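Local coordinates for DNA topoisomerase 2-associated protein PAT1 (Saccharomyces cerevisiae, PDB 5LMG) that activates mRNA decapping and represses translation, its C-terminal domain directly engaging the decapping enzyme Dcp2 and the exonuclease Xrn1, at residues A[176-188]-A[206-218]. The protein carries 2 engineered substitutions. Numbering follows the deposited sequence.
Sequences SNFIEIMGLLLQL and LITILISRAALIK
Ile181 and Ile217 meet tip to tip, CD1 of the former 3.7 Å from CG1 of the latter, illustrating how two antiparallel helices join mainly through apolar side-chain packing. The axes of 178-188 and 206-216 run at 150° and approach to 10.1 Å. Ile181 CD1 also rests on the aliphatic CG of Arg213, while its CG2, anti to the backbone N, faces the small Ala214. With an alanine here, the branches between Arg213, Ala214 and Ile217 are gone, and a gap would probably open. Met182 turns at its CB-CG bond (chi2 -56°), bringing CE to 3.7 Å from Ala214 CB. Leu185 and Leu210 lie alongside, pointing opposite ways, with Leu185 CD2 against Leu210 CB, and Leu188 lies roughly perpendicular to Ile207.

Ile217 CG2 meets the edge of the Phe178 ring, 3.8 Å from CD1, whereas Met182 CG sits over one face. None of the hydrogen bonds joins the segments; at the start of helix 178-188, the N-cap Asn177 forms a capping box with Glu180, whose N donates to Asn177 OD1 at 3.2 Å, the return bond being weak.

Phe129 of helix 118-130 meets Leu188 and Leu210, and helix 234-246 packs against Met182, Leu185 and Ile211 in this largely helical Pat1 domain.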
# COMPACT_ATOMS: atom_id res chain seq x y z
N SER A 176 3.83 -16.59 9.53
CA SER A 176 3.77 -15.64 10.64
C SER A 176 2.63 -15.90 11.62
O SER A 176 1.49 -16.13 11.20
CB SER A 176 3.74 -14.20 10.14
OG SER A 176 2.49 -13.87 9.57
N ASN A 177 2.96 -15.86 12.91
CA ASN A 177 2.03 -16.03 14.03
C ASN A 177 1.62 -14.67 14.61
O ASN A 177 2.15 -13.64 14.18
CB ASN A 177 2.65 -16.94 15.11
CG ASN A 177 4.03 -16.54 15.59
OD1 ASN A 177 4.25 -15.46 16.14
ND2 ASN A 177 4.98 -17.44 15.42
N PHE A 178 0.67 -14.66 15.58
CA PHE A 178 0.14 -13.46 16.23
C PHE A 178 1.24 -12.53 16.77
O PHE A 178 1.30 -11.37 16.37
CB PHE A 178 -0.87 -13.84 17.33
CG PHE A 178 -1.57 -12.68 18.00
CD1 PHE A 178 -2.61 -12.01 17.37
CD2 PHE A 178 -1.20 -12.29 19.29
CE1 PHE A 178 -3.26 -10.94 18.01
CE2 PHE A 178 -1.86 -11.22 19.92
CZ PHE A 178 -2.88 -10.55 19.27
N ILE A 179 2.13 -13.06 17.64
CA ILE A 179 3.24 -12.32 18.26
C ILE A 179 4.09 -11.57 17.21
O ILE A 179 4.39 -10.39 17.40
CB ILE A 179 4.10 -13.25 19.17
CG1 ILE A 179 3.30 -13.71 20.42
CG2 ILE A 179 5.44 -12.60 19.57
CD1 ILE A 179 3.79 -15.04 21.08
N GLU A 180 4.45 -12.26 16.11
CA GLU A 180 5.28 -11.72 15.03
C GLU A 180 4.62 -10.57 14.26
O GLU A 180 5.27 -9.54 14.07
CB GLU A 180 5.77 -12.85 14.10
CG GLU A 180 6.84 -13.72 14.74
CD GLU A 180 7.09 -15.08 14.11
OE1 GLU A 180 6.29 -15.49 13.23
OE2 GLU A 180 8.06 -15.76 14.52
N ILE A 181 3.33 -10.72 13.85
CA ILE A 181 2.55 -9.68 13.15
C ILE A 181 2.38 -8.45 14.06
O ILE A 181 2.61 -7.33 13.61
CB ILE A 181 1.18 -10.20 12.61
CG1 ILE A 181 1.40 -11.32 11.57
CG2 ILE A 181 0.33 -9.06 12.01
CD1 ILE A 181 0.36 -12.41 11.63
N MET A 182 2.04 -8.69 15.36
CA MET A 182 1.90 -7.62 16.36
C MET A 182 3.22 -6.87 16.49
O MET A 182 3.23 -5.64 16.46
CB MET A 182 1.40 -8.15 17.72
CG MET A 182 -0.04 -8.68 17.70
SD MET A 182 -1.29 -7.51 17.12
CE MET A 182 -1.86 -8.35 15.68
N GLY A 183 4.33 -7.63 16.50
CA GLY A 183 5.69 -7.09 16.52
C GLY A 183 5.96 -6.13 15.38
O GLY A 183 6.50 -5.04 15.61
N LEU A 184 5.56 -6.49 14.14
CA LEU A 184 5.76 -5.65 12.95
C LEU A 184 4.94 -4.37 12.98
O LEU A 184 5.44 -3.32 12.58
CB LEU A 184 5.52 -6.44 11.64
CG LEU A 184 6.43 -7.65 11.35
CD1 LEU A 184 5.98 -8.38 10.10
CD2 LEU A 184 7.89 -7.24 11.19
N LEU A 185 3.70 -4.45 13.49
CA LEU A 185 2.81 -3.29 13.63
C LEU A 185 3.39 -2.27 14.61
O LEU A 185 3.39 -1.07 14.32
CB LEU A 185 1.43 -3.75 14.12
CG LEU A 185 0.46 -4.21 13.03
CD1 LEU A 185 -0.56 -5.19 13.60
CD2 LEU A 185 -0.22 -3.03 12.37
N LEU A 186 3.91 -2.76 15.75
CA LEU A 186 4.55 -1.95 16.78
C LEU A 186 5.82 -1.31 16.24
O LEU A 186 6.05 -0.14 16.52
CB LEU A 186 4.85 -2.77 18.05
CG LEU A 186 3.66 -3.05 18.97
CD1 LEU A 186 4.04 -4.04 20.07
CD2 LEU A 186 3.10 -1.77 19.57
N GLN A 187 6.60 -2.05 15.41
CA GLN A 187 7.81 -1.53 14.75
C GLN A 187 7.45 -0.32 13.88
O GLN A 187 8.14 0.70 13.93
CB GLN A 187 8.50 -2.61 13.88
CG GLN A 187 9.30 -3.65 14.65
CD GLN A 187 10.60 -3.15 15.25
OE1 GLN A 187 11.33 -2.34 14.66
NE2 GLN A 187 10.94 -3.66 16.43
N LEU A 188 6.33 -0.41 13.13
CA LEU A 188 5.83 0.64 12.26
C LEU A 188 5.40 1.90 13.03
O LEU A 188 5.87 3.00 12.73
CB LEU A 188 4.69 0.09 11.39
CG LEU A 188 4.00 1.07 10.44
CD1 LEU A 188 4.06 0.58 9.03
CD2 LEU A 188 2.56 1.29 10.87
N LEU A 206 1.47 -1.07 2.58
CA LEU A 206 2.14 -1.87 3.61
C LEU A 206 1.31 -1.92 4.89
O LEU A 206 1.23 -2.99 5.50
CB LEU A 206 3.56 -1.35 3.91
CG LEU A 206 4.65 -1.80 2.93
CD1 LEU A 206 5.90 -0.95 3.06
CD2 LEU A 206 5.00 -3.25 3.14
N ILE A 207 0.67 -0.80 5.28
CA ILE A 207 -0.18 -0.74 6.47
C ILE A 207 -1.41 -1.65 6.26
O ILE A 207 -1.70 -2.47 7.13
CB ILE A 207 -0.54 0.71 6.91
CG1 ILE A 207 0.73 1.50 7.31
CG2 ILE A 207 -1.56 0.72 8.08
CD1 ILE A 207 0.60 3.04 7.24
N THR A 208 -2.06 -1.56 5.07
CA THR A 208 -3.23 -2.39 4.70
C THR A 208 -2.93 -3.89 4.83
O THR A 208 -3.76 -4.62 5.37
CB THR A 208 -3.75 -2.03 3.31
OG1 THR A 208 -3.91 -0.62 3.24
CG2 THR A 208 -5.08 -2.74 2.97
N ILE A 209 -1.74 -4.32 4.33
CA ILE A 209 -1.27 -5.71 4.42
C ILE A 209 -1.20 -6.15 5.90
O ILE A 209 -1.75 -7.19 6.23
CB ILE A 209 0.09 -5.90 3.69
CG1 ILE A 209 -0.08 -5.86 2.16
CG2 ILE A 209 0.80 -7.19 4.15
CD1 ILE A 209 1.15 -5.41 1.44
N LEU A 210 -0.53 -5.36 6.78
CA LEU A 210 -0.41 -5.67 8.21
C LEU A 210 -1.77 -5.74 8.90
O LEU A 210 -2.01 -6.70 9.62
CB LEU A 210 0.52 -4.70 8.98
CG LEU A 210 2.01 -4.65 8.61
CD1 LEU A 210 2.74 -3.67 9.51
CD2 LEU A 210 2.68 -6.03 8.72
N ILE A 211 -2.67 -4.74 8.67
CA ILE A 211 -4.02 -4.69 9.27
C ILE A 211 -4.85 -5.91 8.83
O ILE A 211 -5.47 -6.55 9.69
CB ILE A 211 -4.78 -3.37 8.97
CG1 ILE A 211 -4.12 -2.14 9.60
CG2 ILE A 211 -6.27 -3.46 9.38
CD1 ILE A 211 -4.73 -0.79 9.03
N SER A 212 -4.89 -6.18 7.50
CA SER A 212 -5.62 -7.31 6.91
C SER A 212 -5.15 -8.67 7.45
O SER A 212 -5.98 -9.52 7.77
CB SER A 212 -5.55 -7.28 5.39
OG SER A 212 -6.11 -6.07 4.91
N ARG A 213 -3.82 -8.84 7.62
CA ARG A 213 -3.24 -10.07 8.17
C ARG A 213 -3.58 -10.25 9.66
O ARG A 213 -4.01 -11.34 10.04
CB ARG A 213 -1.72 -10.14 7.91
CG ARG A 213 -1.04 -11.49 8.27
CD ARG A 213 -1.73 -12.77 7.78
NE ARG A 213 -2.11 -12.72 6.36
CZ ARG A 213 -2.91 -13.60 5.77
NH1 ARG A 213 -3.43 -14.61 6.45
NH2 ARG A 213 -3.21 -13.47 4.48
N ALA A 214 -3.44 -9.17 10.46
CA ALA A 214 -3.79 -9.13 11.89
C ALA A 214 -5.26 -9.53 12.10
O ALA A 214 -5.56 -10.34 12.99
CB ALA A 214 -3.54 -7.73 12.45
N ALA A 215 -6.18 -9.00 11.24
CA ALA A 215 -7.62 -9.27 11.27
C ALA A 215 -7.98 -10.74 10.99
O ALA A 215 -9.00 -11.20 11.47
CB ALA A 215 -8.34 -8.36 10.27
N LEU A 216 -7.15 -11.44 10.18
CA LEU A 216 -7.38 -12.85 9.84
C LEU A 216 -6.96 -13.81 10.95
O LEU A 216 -7.53 -14.90 11.05
CB LEU A 216 -6.74 -13.23 8.49
CG LEU A 216 -7.40 -12.63 7.24
CD1 LEU A 216 -6.46 -12.68 6.07
CD2 LEU A 216 -8.71 -13.32 6.91
N ILE A 217 -6.00 -13.40 11.80
CA ILE A 217 -5.52 -14.18 12.95
C ILE A 217 -6.62 -14.13 14.02
O ILE A 217 -6.74 -13.12 14.72
CB ILE A 217 -4.14 -13.67 13.49
CG1 ILE A 217 -3.04 -13.62 12.38
CG2 ILE A 217 -3.66 -14.46 14.73
CD1 ILE A 217 -2.53 -14.99 11.75
N LYS A 218 -7.47 -15.17 14.07
CA LYS A 218 -8.58 -15.28 15.03
C LYS A 218 -8.75 -16.73 15.49
O LYS A 218 -8.60 -17.65 14.70
CB LYS A 218 -9.91 -14.76 14.42
CG LYS A 218 -9.96 -13.26 14.11
CD LYS A 218 -10.19 -12.39 15.35
CE LYS A 218 -9.74 -10.96 15.14
NZ LYS A 218 -8.26 -10.82 15.24